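Local coordinates for protein exodeoxyribonuclease III (Methanosarcina mazei, PDB 5J8N) that probably acts in DNA repair as a magnesium-dependent nuclease, cutting DNA at abasic sites and trimming double-stranded DNA from its 3' ends, at residues W9-L14 / K20-L25; D24-L27 / I33-V36; Q37-S42 / N58-A63. The protein carries 3 engineered substitutions. All coordinates share one frame; numbering follows the deposited sequence.

Interaction 1 (W9-L14 / K20-L25); sequences WNVNGL and KGFLDL. With MG (magnesium ion), chain B.
One residue beyond Trp9, whose indole meets Phe22 across the contact, Asn10 OD1 is gripped by two donors. The backbone N of Asn12 reaches this oxygen over 2.9 Å and closes an Asx turn, while a water bound to magnesium donates to Asn10 OD1 over 2.7 Å. The turn carries Asn12 to the metal, where its OD1 is a direct ligand at 2.1 Å. Amides suit both places: the carbonyl oxygens serve the turn and the ion, while the ND2 groups bond to Asp151 from Asn10 and to Tyr208 from Asn12. Gly13 suits its place, where phi is positive and a CB would be jammed against the preceding carbonyl.

Behind this polar end lies an apolar layer. The Phe22 ring takes Leu14 CD1 over one face in a CH-pi contact, 4.1 Å from the ring centroid, and Trp9 CE3 near its plane, 3.9 Å from Phe22 CD1. With CG opposite the backbone N (chi1 174°), Phe22 sends its ring from the helix start in against the strand end. Leu25 CD1 adds a second touch on Trp9 CE3 at 4.0 Å, and Trp9 NE1 is satisfied by the carbonyl of His248. Asn12 binds the ion directly here and Asn10 through water; a helix-backed strand end bearing Asn10, the predicted family ligand, is consistent with the AP endonuclease/exonuclease III active site.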
ATOM      1  N   TRP A   9      -2.662   4.994  -1.316  1.00 10.24           N
ATOM      2  CA  TRP A   9      -3.568   4.910  -2.432  1.00 11.21           C
ATOM      3  C   TRP A   9      -2.874   4.359  -3.670  1.00 10.65           C
ATOM      4  O   TRP A   9      -1.907   4.970  -4.144  1.00 10.69           O
ATOM      5  CB  TRP A   9      -4.132   6.326  -2.749  1.00 10.08           C
ATOM      6  CG  TRP A   9      -5.300   6.333  -3.726  1.00 10.35           C
ATOM      7  CD1 TRP A   9      -6.095   5.278  -4.116  1.00 11.66           C
ATOM      8  CD2 TRP A   9      -5.827   7.494  -4.375  1.00 10.80           C
ATOM      9  NE1 TRP A   9      -7.118   5.734  -4.986  1.00 11.06           N
ATOM     10  CE2 TRP A   9      -6.964   7.098  -5.124  1.00 11.35           C
ATOM     11  CE3 TRP A   9      -5.470   8.839  -4.334  1.00 12.51           C
ATOM     12  CZ2 TRP A   9      -7.694   7.991  -5.900  1.00 12.05           C
ATOM     13  CZ3 TRP A   9      -6.217   9.744  -5.076  1.00 13.44           C
ATOM     14  CH2 TRP A   9      -7.322   9.301  -5.868  1.00 13.53           C
ATOM     15  N   ASN A  10      -3.405   3.274  -4.244  1.00  9.68           N
ATOM     16  CA  ASN A  10      -2.974   2.853  -5.584  1.00  9.64           C
ATOM     17  C   ASN A  10      -3.754   3.681  -6.596  1.00  9.48           C
ATOM     18  O   ASN A  10      -5.006   3.574  -6.646  1.00 10.62           O
ATOM     19  CB  ASN A  10      -3.229   1.357  -5.793  1.00 10.23           C
ATOM     20  CG  ASN A  10      -2.911   0.909  -7.203  1.00 10.79           C
ATOM     21  OD1 ASN A  10      -3.153   1.640  -8.175  1.00 11.57           O
ATOM     22  ND2 ASN A  10      -2.366  -0.322  -7.343  1.00 11.82           N
ATOM     23  N   VAL A  11      -3.029   4.544  -7.298  1.00 10.49           N
ATOM     24  CA  VAL A  11      -3.632   5.550  -8.156  1.00 10.71           C
ATOM     25  C   VAL A  11      -3.850   5.098  -9.581  1.00 11.56           C
ATOM     26  O   VAL A  11      -4.474   5.799 -10.377  1.00 12.52           O
ATOM     27  CB  VAL A  11      -2.804   6.841  -8.161  1.00 11.94           C
ATOM     28  CG1 VAL A  11      -2.901   7.531  -6.773  1.00 15.73           C
ATOM     29  CG2 VAL A  11      -1.364   6.640  -8.546  1.00 12.46           C
ATOM     30  N   ASN A  12      -3.301   3.919  -9.928  1.00 11.15           N
ATOM     31  CA  ASN A  12      -3.472   3.336 -11.280  1.00 12.22           C
ATOM     32  C   ASN A  12      -2.991   4.290 -12.388  1.00 13.36           C
ATOM     33  O   ASN A  12      -3.547   4.356 -13.482  1.00 15.39           O
ATOM     34  CB  ASN A  12      -4.939   2.883 -11.555  1.00 12.95           C
ATOM     35  CG  ASN A  12      -5.019   1.738 -12.581  1.00 13.49           C
ATOM     36  OD1 ASN A  12      -4.161   0.798 -12.594  1.00 14.29           O
ATOM     37  ND2 ASN A  12      -6.091   1.740 -13.336  1.00 15.00           N
ATOM     38  N   GLY A  13      -1.854   4.924 -12.110  1.00 11.81           N
ATOM     39  CA  GLY A  13      -1.237   5.902 -12.968  1.00 12.19           C
ATOM     40  C   GLY A  13      -1.307   7.309 -12.376  1.00 12.15           C
ATOM     41  O   GLY A  13      -2.402   7.932 -12.291  1.00 12.34           O
ATOM     42  N   LEU A  14      -0.153   7.840 -11.955  1.00 11.91           N
ATOM     43  CA  LEU A  14      -0.140   9.101 -11.227  1.00 12.30           C
ATOM     44  C   LEU A  14      -0.473  10.280 -12.088  1.00 12.89           C
ATOM     45  O   LEU A  14      -1.240  11.156 -11.670  1.00 13.78           O
ATOM     46  CB  LEU A  14       1.257   9.288 -10.568  1.00 13.86           C
ATOM     47  CG  LEU A  14       1.349  10.554  -9.707  1.00 13.88           C
ATOM     48  CD1 LEU A  14       0.322  10.552  -8.565  1.00 16.09           C
ATOM     49  CD2 LEU A  14       2.799  10.617  -9.171  1.00 16.63           C
ATOM     50  N   LYS A  20      -7.588  13.972 -11.574  1.00 16.73           N
ATOM     51  CA  LYS A  20      -8.829  13.411 -11.062  1.00 17.19           C
ATOM     52  C   LYS A  20      -8.862  13.428  -9.550  1.00 19.75           C
ATOM     53  O   LYS A  20      -9.548  12.642  -8.932  1.00 25.83           O
ATOM     54  CB  LYS A  20      -8.990  11.964 -11.547  1.00 18.06           C
ATOM     55  CG  LYS A  20      -9.154  11.849 -12.981  1.00 19.82           C
ATOM     56  CD  LYS A  20     -10.367  12.594 -13.402  1.00 27.73           C
ATOM     57  CE  LYS A  20     -10.758  12.242 -14.798  1.00 30.10           C
ATOM     58  NZ  LYS A  20     -12.079  12.879 -15.112  1.00 33.35           N
ATOM     59  N   GLY A  21      -8.105  14.339  -8.984  1.00 18.48           N
ATOM     60  CA  GLY A  21      -8.258  14.587  -7.558  1.00 25.99           C
ATOM     61  C   GLY A  21      -7.044  14.317  -6.715  1.00 23.54           C
ATOM     62  O   GLY A  21      -7.064  14.654  -5.504  1.00 21.57           O
ATOM     63  N   PHE A  22      -6.039  13.614  -7.245  1.00 18.28           N
ATOM     64  CA  PHE A  22      -4.916  13.335  -6.387  1.00 15.87           C
ATOM     65  C   PHE A  22      -4.292  14.629  -5.874  1.00 15.24           C
ATOM     66  O   PHE A  22      -3.907  14.697  -4.692  1.00 15.24           O
ATOM     67  CB  PHE A  22      -3.851  12.462  -7.085  1.00 14.77           C
ATOM     68  CG  PHE A  22      -2.641  12.309  -6.223  1.00 13.68           C
ATOM     69  CD1 PHE A  22      -2.733  11.513  -5.089  1.00 14.43           C
ATOM     70  CD2 PHE A  22      -1.522  13.102  -6.433  1.00 15.20           C
ATOM     71  CE1 PHE A  22      -1.680  11.447  -4.196  1.00 14.83           C
ATOM     72  CE2 PHE A  22      -0.443  12.993  -5.543  1.00 16.30           C
ATOM     73  CZ  PHE A  22      -0.549  12.207  -4.454  1.00 16.47           C
ATOM     74  N   LEU A  23      -4.157  15.639  -6.714  1.00 16.88           N
ATOM     75  CA  LEU A  23      -3.557  16.872  -6.267  1.00 19.46           C
ATOM     76  C   LEU A  23      -4.434  17.502  -5.201  1.00 18.96           C
ATOM     77  O   LEU A  23      -3.934  18.092  -4.234  1.00 22.04           O
ATOM     78  CB  LEU A  23      -3.358  17.828  -7.434  1.00 26.95           C
ATOM     79  CG  LEU A  23      -2.104  18.647  -7.549  1.00 34.97           C
ATOM     80  CD1 LEU A  23      -0.895  17.730  -7.532  1.00 30.83           C
ATOM     81  CD2 LEU A  23      -2.260  19.337  -8.897  1.00 28.22           C
ATOM     82  N   ASP A  24      -5.748  17.414  -5.371  1.00 21.42           N
ATOM     83  CA  ASP A  24      -6.619  17.978  -4.330  1.00 21.29           C
ATOM     84  C   ASP A  24      -6.354  17.301  -2.984  1.00 19.99           C
ATOM     85  O   ASP A  24      -6.278  17.964  -1.931  1.00 20.15           O
ATOM     86  CB  ASP A  24      -8.113  17.820  -4.673  1.00 23.73           C
ATOM     87  CG  ASP A  24      -8.518  18.516  -5.958  1.00 28.29           C
ATOM     88  OD1 ASP A  24      -7.827  19.444  -6.433  1.00 30.52           O
ATOM     89  OD2 ASP A  24      -9.553  18.083  -6.477  1.00 31.58           O
ATOM     90  N   LEU A  25      -6.195  15.975  -3.024  1.00 17.14           N
ATOM     91  CA  LEU A  25      -5.978  15.235  -1.793  1.00 16.10           C
ATOM     92  C   LEU A  25      -4.680  15.685  -1.143  1.00 17.57           C
ATOM     93  O   LEU A  25      -4.605  15.917   0.057  1.00 16.91           O
ATOM     94  CB  LEU A  25      -5.937  13.750  -2.091  1.00 17.25           C
ATOM     95  CG  LEU A  25      -5.717  12.745  -0.980  1.00 17.76           C
ATOM     96  CD1 LEU A  25      -6.300  11.373  -1.381  1.00 24.53           C
ATOM     97  CD2 LEU A  25      -4.253  12.648  -0.749  1.00 22.15           C
TER
HETATM   98 MG    MG B 301      -3.567  -0.825 -11.476  1.00 14.59          MG
HETATM   99  O   HOH W   1      -4.546   0.095  -9.876  1.00 14.85           O
HETATM  100  O   HOH W   2      -5.267  -1.845 -11.804  1.00 15.94           O
HETATM  101  O   HOH W   3      -2.721  -1.704 -13.146  1.00 16.54           O
HETATM  102  O   HOH W   4      -2.802  -2.359 -10.183  1.00 17.32           O

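Interaction 2 (D24-L27 / I33-V36); sequences DLLL and IVCV
Val34 has CG1 anti to its backbone N (chi1 177°) and CG2 beside that N, a setting that spreads the two methyls so that each has its nearest partner in a different leucine of helix 22-27. Leu25 and Leu26 both hold CG trans to the main-chain N, but they part at the next bond, where chi2 is 156° in Leu25 and 58° in Leu26.

Leu25 CD2 lies 3.9 Å from Val34 CG1, the two side chains running past one another in opposite directions; the other methyl of Leu25 is the one spent on Trp9. Leu26 sets out neither at the strand nor away from it, yet its CD1 comes to 3.9 Å from Val34 CG2. The valine methyls are thus largely divided between consecutive helix residues, with the CA atoms of Leu26 and Val34 7.2 Å apart. Compact, beta-branched valine suits a central strand that a helix must approach closely, whereas the longer leucines span the gap from the helix.

Around them, Ile7 touches both Leu25 and Val34, and Phe74 packs on Leu26, all in the same buried layer. On the other side of the strand, Ile33 and Cys35 touch Leu107 of strand 106-111, in the second sheet. A helix covering the outer face of a sheet whose inner face packs on another sheet is the layered alpha/beta sandwich of the DNase I-like fold.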
ATOM      1  N   ASP A  24      -5.748  17.414  -5.371  1.00 21.42           N
ATOM      2  CA  ASP A  24      -6.619  17.978  -4.330  1.00 21.29           C
ATOM      3  C   ASP A  24      -6.354  17.301  -2.984  1.00 19.99           C
ATOM      4  O   ASP A  24      -6.278  17.964  -1.931  1.00 20.15           O
ATOM      5  CB  ASP A  24      -8.113  17.820  -4.673  1.00 23.73           C
ATOM      6  CG  ASP A  24      -8.518  18.516  -5.958  1.00 28.29           C
ATOM      7  OD1 ASP A  24      -7.827  19.444  -6.433  1.00 30.52           O
ATOM      8  OD2 ASP A  24      -9.553  18.083  -6.477  1.00 31.58           O
ATOM      9  N   LEU A  25      -6.195  15.975  -3.024  1.00 17.14           N
ATOM     10  CA  LEU A  25      -5.978  15.235  -1.793  1.00 16.10           C
ATOM     11  C   LEU A  25      -4.680  15.685  -1.143  1.00 17.57           C
ATOM     12  O   LEU A  25      -4.605  15.917   0.057  1.00 16.91           O
ATOM     13  CB  LEU A  25      -5.937  13.750  -2.091  1.00 17.25           C
ATOM     14  CG  LEU A  25      -5.717  12.745  -0.980  1.00 17.76           C
ATOM     15  CD1 LEU A  25      -6.300  11.373  -1.381  1.00 24.53           C
ATOM     16  CD2 LEU A  25      -4.253  12.648  -0.749  1.00 22.15           C
ATOM     17  N   LEU A  26      -3.639  15.827  -1.941  1.00 15.71           N
ATOM     18  CA  LEU A  26      -2.355  16.203  -1.383  1.00 18.77           C
ATOM     19  C   LEU A  26      -2.344  17.635  -0.902  1.00 18.13           C
ATOM     20  O   LEU A  26      -1.952  17.891   0.256  1.00 19.27           O
ATOM     21  CB  LEU A  26      -1.269  15.955  -2.454  1.00 19.31           C
ATOM     22  CG  LEU A  26       0.161  16.192  -2.003  1.00 21.34           C
ATOM     23  CD1 LEU A  26       0.576  15.356  -0.799  1.00 20.59           C
ATOM     24  CD2 LEU A  26       1.068  15.921  -3.230  1.00 20.82           C
ATOM     25  N   LEU A  27      -2.794  18.578  -1.732  1.00 19.28           N
ATOM     26  CA  LEU A  27      -2.664  19.995  -1.424  1.00 19.01           C
ATOM     27  C   LEU A  27      -3.607  20.483  -0.300  1.00 19.67           C
ATOM     28  O   LEU A  27      -3.443  21.593   0.184  1.00 22.34           O
ATOM     29  CB  LEU A  27      -2.939  20.836  -2.671  1.00 24.28           C
ATOM     30  CG  LEU A  27      -1.913  20.646  -3.795  1.00 32.80           C
ATOM     31  CD1 LEU A  27      -2.266  21.573  -4.913  1.00 31.45           C
ATOM     32  CD2 LEU A  27      -0.514  20.922  -3.302  1.00 37.71           C
ATOM     33  N   ILE A  33       1.249  11.977   5.963  1.00 11.88           N
ATOM     34  CA  ILE A  33       1.943  11.129   5.010  1.00 11.22           C
ATOM     35  C   ILE A  33       0.978  10.666   3.991  1.00 12.22           C
ATOM     36  O   ILE A  33      -0.135  10.243   4.332  1.00 12.31           O
ATOM     37  CB  ILE A  33       2.603   9.928   5.731  1.00 13.12           C
ATOM     38  CG1 ILE A  33       3.563  10.398   6.829  1.00 12.99           C
ATOM     39  CG2 ILE A  33       3.306   9.018   4.693  1.00 12.84           C
ATOM     40  CD1 ILE A  33       4.122   9.213   7.681  1.00 14.97           C
ATOM     41  N   VAL A  34       1.356  10.800   2.716  1.00 11.78           N
ATOM     42  CA  VAL A  34       0.517  10.315   1.588  1.00 11.42           C
ATOM     43  C   VAL A  34       1.411   9.362   0.780  1.00 11.14           C
ATOM     44  O   VAL A  34       2.448   9.789   0.245  1.00 12.65           O
ATOM     45  CB  VAL A  34       0.075  11.487   0.700  1.00 11.77           C
ATOM     46  CG1 VAL A  34      -0.731  10.976  -0.530  1.00 13.78           C
ATOM     47  CG2 VAL A  34      -0.757  12.510   1.497  1.00 12.38           C
ATOM     48  N   CYS A  35       1.004   8.123   0.735  1.00 10.52           N
ATOM     49  CA  CYS A  35       1.718   7.091  -0.040  1.00 10.54           C
ATOM     50  C   CYS A  35       0.914   6.770  -1.278  1.00 11.40           C
ATOM     51  O   CYS A  35      -0.304   6.515  -1.173  1.00 11.94           O
ATOM     52  CB  CYS A  35       1.938   5.804   0.773  1.00 11.25           C
ATOM     53  SG  CYS A  35       3.100   6.041   2.136  1.00 12.49           S
ATOM     54  N   VAL A  36       1.566   6.696  -2.434  1.00 10.82           N
ATOM     55  CA  VAL A  36       0.907   6.304  -3.688  1.00 10.88           C
ATOM     56  C   VAL A  36       1.608   5.075  -4.236  1.00 11.16           C
ATOM     57  O   VAL A  36       2.859   4.914  -4.144  1.00 11.75           O
ATOM     58  CB  VAL A  36       0.858   7.448  -4.716  1.00 13.08           C
ATOM     59  CG1 VAL A  36      -0.086   8.566  -4.219  1.00 15.25           C
ATOM     60  CG2 VAL A  36       2.232   7.978  -5.086  1.00 12.85           C
TER

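Interaction 3 (Q37-S42 / N58-A63); sequences QETKVS and NYFVSA. With MG (magnesium ion), chain B.
After Gln37, the last residue of strand 33-37, residues 38-42 run as an irregular loop, with positive phi at Glu38 and Lys40, and draw alongside the end of strand 57-61, where the CA atoms of Ser42 and Ser62 come to 6.1 Å. The direct polar tie is Ser62 OG donating to Val41 O over 2.7 Å, its oxygen standing 53° out of the carbonyl plane. Small and polar, this serine can reach the neighbouring backbone, and its OG also bonds to the N of Asp44.

Thr39 serves both kinds of contact. Its OG1 sits between the backbone N and carbonyl carbon (chi1 64°) and accepts from Val41 N over 3.2 Å, forming an ST turn. A water joins Thr39 OG1, 2.7 Å away, to Val61 O. The methyl CG2 meets the edge of the Phe60 ring, 3.8 Å from CE2; that ring also packs nearly perpendicular to Phe74.

Just before Thr39, Glu38 extends to the metal: OE1 binds magnesium, and OE2 accepts from a water of its shell. The chemistry is consistent with a division of labour, threonine and serine fixing a non-regular backbone through its own polar groups while the adjacent carboxylate serves the ion, directly through OE1 and by a shell water at OE2.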
ATOM      1  N   GLN A  37       0.812   4.182  -4.812  1.00 10.75           N
ATOM      2  CA  GLN A  37       1.333   3.013  -5.546  1.00 12.50           C
ATOM      3  C   GLN A  37       0.858   3.026  -6.974  1.00 11.12           C
ATOM      4  O   GLN A  37      -0.206   3.545  -7.345  1.00 12.32           O
ATOM      5  CB  GLN A  37       0.943   1.691  -4.887  1.00 12.64           C
ATOM      6  CG  GLN A  37       1.372   1.640  -3.420  1.00 11.32           C
ATOM      7  CD  GLN A  37       0.301   2.189  -2.508  1.00 11.73           C
ATOM      8  OE1 GLN A  37      -0.895   2.041  -2.787  1.00 12.87           O
ATOM      9  NE2 GLN A  37       0.700   2.801  -1.405  1.00 12.72           N
ATOM     10  N   GLU A  38       1.681   2.385  -7.793  1.00 11.21           N
ATOM     11  CA  GLU A  38       1.458   2.250  -9.227  1.00 11.52           C
ATOM     12  C   GLU A  38       1.375   3.629  -9.884  1.00 12.23           C
ATOM     13  O   GLU A  38       0.406   4.019 -10.528  1.00 12.45           O
ATOM     14  CB  GLU A  38       0.249   1.385  -9.606  1.00 12.57           C
ATOM     15  CG  GLU A  38       0.406   0.929 -11.069  1.00 13.11           C
ATOM     16  CD  GLU A  38      -0.689   0.103 -11.579  1.00 15.07           C
ATOM     17  OE1 GLU A  38      -1.802   0.122 -11.024  1.00 15.88           O
ATOM     18  OE2 GLU A  38      -0.481  -0.528 -12.635  1.00 15.48           O
ATOM     19  N   THR A  39       2.492   4.337  -9.804  1.00 12.33           N
ATOM     20  CA  THR A  39       2.584   5.664 -10.380  1.00 11.49           C
ATOM     21  C   THR A  39       2.650   5.588 -11.886  1.00 11.92           C
ATOM     22  O   THR A  39       2.269   6.522 -12.603  1.00 12.99           O
ATOM     23  CB  THR A  39       3.826   6.430  -9.880  1.00 13.58           C
ATOM     24  OG1 THR A  39       4.997   5.712 -10.336  1.00 13.59           O
ATOM     25  CG2 THR A  39       3.800   6.523  -8.344  1.00 14.73           C
ATOM     26  N   LYS A  40       3.223   4.510 -12.419  1.00 13.18           N
ATOM     27  CA  LYS A  40       3.498   4.313 -13.845  1.00 14.24           C
ATOM     28  C   LYS A  40       4.454   5.391 -14.400  1.00 14.79           C
ATOM     29  O   LYS A  40       4.509   5.612 -15.624  1.00 18.33           O
ATOM     30  CB  LYS A  40       2.189   4.274 -14.688  1.00 14.82           C
ATOM     31  CG  LYS A  40       1.226   3.174 -14.266  1.00 14.87           C
ATOM     32  CD  LYS A  40      -0.004   3.149 -15.206  1.00 14.49           C
ATOM     33  CE  LYS A  40      -0.967   2.119 -14.722  1.00 17.03           C
ATOM     34  NZ  LYS A  40      -2.231   2.047 -15.585  1.00 20.35           N
ATOM     35  N   VAL A  41       5.231   6.017 -13.512  1.00 16.97           N
ATOM     36  CA  VAL A  41       6.178   7.070 -13.881  1.00 19.20           C
ATOM     37  C   VAL A  41       7.469   6.434 -14.356  1.00 24.75           C
ATOM     38  O   VAL A  41       8.062   5.614 -13.608  1.00 21.66           O
ATOM     39  CB  VAL A  41       6.477   7.965 -12.653  1.00 21.24           C
ATOM     40  CG1 VAL A  41       7.714   8.811 -12.898  1.00 24.44           C
ATOM     41  CG2 VAL A  41       5.231   8.825 -12.306  1.00 23.91           C
ATOM     42  N   SER A  42       7.896   6.854 -15.547  1.00 25.00           N
ATOM     43  CA  SER A  42       9.092   6.353 -16.195  1.00 29.34           C
ATOM     44  C   SER A  42      10.276   7.213 -15.843  1.00 38.25           C
ATOM     45  O   SER A  42      10.189   8.441 -15.916  1.00 36.08           O
ATOM     46  CB  SER A  42       8.967   6.361 -17.741  1.00 26.59           C
ATOM     47  OG  SER A  42       7.805   5.714 -18.230  1.00 36.51           O
ATOM     48  N   ASN A  58       8.959  14.864  -0.862  1.00 17.54           N
ATOM     49  CA  ASN A  58       8.473  13.721  -1.622  1.00 16.81           C
ATOM     50  C   ASN A  58       9.613  12.870  -2.149  1.00 14.07           C
ATOM     51  O   ASN A  58      10.694  13.402  -2.426  1.00 14.53           O
ATOM     52  CB  ASN A  58       7.575  14.182  -2.785  1.00 19.43           C
ATOM     53  CG  ASN A  58       8.343  14.809  -3.913  1.00 21.25           C
ATOM     54  OD1 ASN A  58       8.777  14.116  -4.839  1.00 28.19           O
ATOM     55  ND2 ASN A  58       8.596  16.116  -3.821  1.00 30.89           N
ATOM     56  N   TYR A  59       9.325  11.572  -2.251  1.00 13.42           N
ATOM     57  CA  TYR A  59      10.344  10.567  -2.647  1.00 12.56           C
ATOM     58  C   TYR A  59       9.680   9.551  -3.525  1.00 12.20           C
ATOM     59  O   TYR A  59       8.602   9.063  -3.183  1.00 14.36           O
ATOM     60  CB  TYR A  59      10.959   9.886  -1.410  1.00 16.15           C
ATOM     61  CG  TYR A  59      11.460  10.933  -0.427  1.00 15.16           C
ATOM     62  CD1 TYR A  59      12.669  11.547  -0.622  1.00 16.03           C
ATOM     63  CD2 TYR A  59      10.657  11.348   0.624  1.00 15.02           C
ATOM     64  CE1 TYR A  59      13.092  12.559   0.243  1.00 17.47           C
ATOM     65  CE2 TYR A  59      11.075  12.336   1.446  1.00 13.91           C
ATOM     66  CZ  TYR A  59      12.255  12.920   1.286  1.00 15.20           C
ATOM     67  OH  TYR A  59      12.659  13.972   2.092  1.00 17.06           O
ATOM     68  N   PHE A  60      10.289   9.203  -4.655  1.00 14.00           N
ATOM     69  CA  PHE A  60       9.691   8.282  -5.607  1.00 12.91           C
ATOM     70  C   PHE A  60      10.694   7.253  -6.051  1.00 13.78           C
ATOM     71  O   PHE A  60      11.929   7.577  -6.145  1.00 17.00           O
ATOM     72  CB  PHE A  60       9.203   9.034  -6.875  1.00 14.29           C
ATOM     73  CG  PHE A  60       7.881   9.724  -6.684  1.00 15.40           C
ATOM     74  CD1 PHE A  60       7.824  10.988  -6.102  1.00 20.27           C
ATOM     75  CD2 PHE A  60       6.691   9.040  -6.969  1.00 15.74           C
ATOM     76  CE1 PHE A  60       6.553  11.599  -5.904  1.00 17.91           C
ATOM     77  CE2 PHE A  60       5.435   9.638  -6.799  1.00 17.20           C
ATOM     78  CZ  PHE A  60       5.382  10.924  -6.260  1.00 17.66           C
ATOM     79  N   VAL A  61      10.191   6.079  -6.405  1.00 13.64           N
ATOM     80  CA  VAL A  61      11.036   5.073  -7.088  1.00 15.24           C
ATOM     81  C   VAL A  61      10.277   4.654  -8.328  1.00 16.72           C
ATOM     82  O   VAL A  61       9.032   4.488  -8.306  1.00 14.73           O
ATOM     83  CB  VAL A  61      11.376   3.892  -6.174  1.00 18.20           C
ATOM     84  CG1 VAL A  61      10.205   3.114  -5.778  1.00 20.25           C
ATOM     85  CG2 VAL A  61      12.451   2.969  -6.852  1.00 19.66           C
ATOM     86  N   SER A  62      11.022   4.555  -9.409  1.00 16.16           N
ATOM     87  CA  SER A  62      10.524   4.088 -10.707  1.00 16.12           C
ATOM     88  C   SER A  62      11.034   2.694 -11.029  1.00 15.39           C
ATOM     89  O   SER A  62      12.192   2.332 -10.679  1.00 17.67           O
ATOM     90  CB  SER A  62      11.020   4.982 -11.825  1.00 18.88           C
ATOM     91  OG  SER A  62      10.232   6.156 -12.073  1.00 24.77           O
ATOM     92  N   ALA A  63      10.209   1.928 -11.742  1.00 15.17           N
ATOM     93  CA  ALA A  63      10.646   0.689 -12.322  1.00 17.37           C
ATOM     94  C   ALA A  63      11.589   0.942 -13.457  1.00 18.61           C
ATOM     95  O   ALA A  63      11.607   2.029 -14.040  1.00 19.54           O
ATOM     96  CB  ALA A  63       9.448  -0.106 -12.833  1.00 17.12           C
TER
HETATM   97 MG    MG B 301      -3.567  -0.825 -11.476  1.00 14.59          MG
HETATM   98  O   HOH W   3      -2.721  -1.704 -13.146  1.00 16.54           O
HETATM   99  O   HOH W   5       7.355   6.523  -9.307  1.00 16.05           O
HETATM  100  O   HOH W   6       7.657   3.293 -12.204  1.00 16.71           O
HETATM  101  O   HOH W   2      -5.267  -1.845 -11.804  1.00 15.94           O
HETATM  102  O   HOH W   1      -4.546   0.095  -9.876  1.00 14.85           O
HETATM  103  O   HOH W   4      -2.802  -2.359 -10.183  1.00 17.32           O

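Along the chain the contacts follow one another: interactions 1 and 2 share Asp24 and Leu25 on helix 22-27, and interaction 3 opens just where interaction 2 closes. All reach the same six-stranded sheet, in which strands 3-10 and 33-37 are parallel neighbours and 57-61 lies at an edge. Centres of interactions 1 and 2 are about 8 Å apart, those of 1 and 3 about 12 Å and those of 2 and 3 about 14 Å. Interactions 1 and 3 meet at the magnesium ion, to which Asn12 and Glu38 each give a ligand. Interaction 2 lies earlier on strand 33-37, away from the metal, so the site stands at the ends of two adjoining strands next to a packed apolar layer.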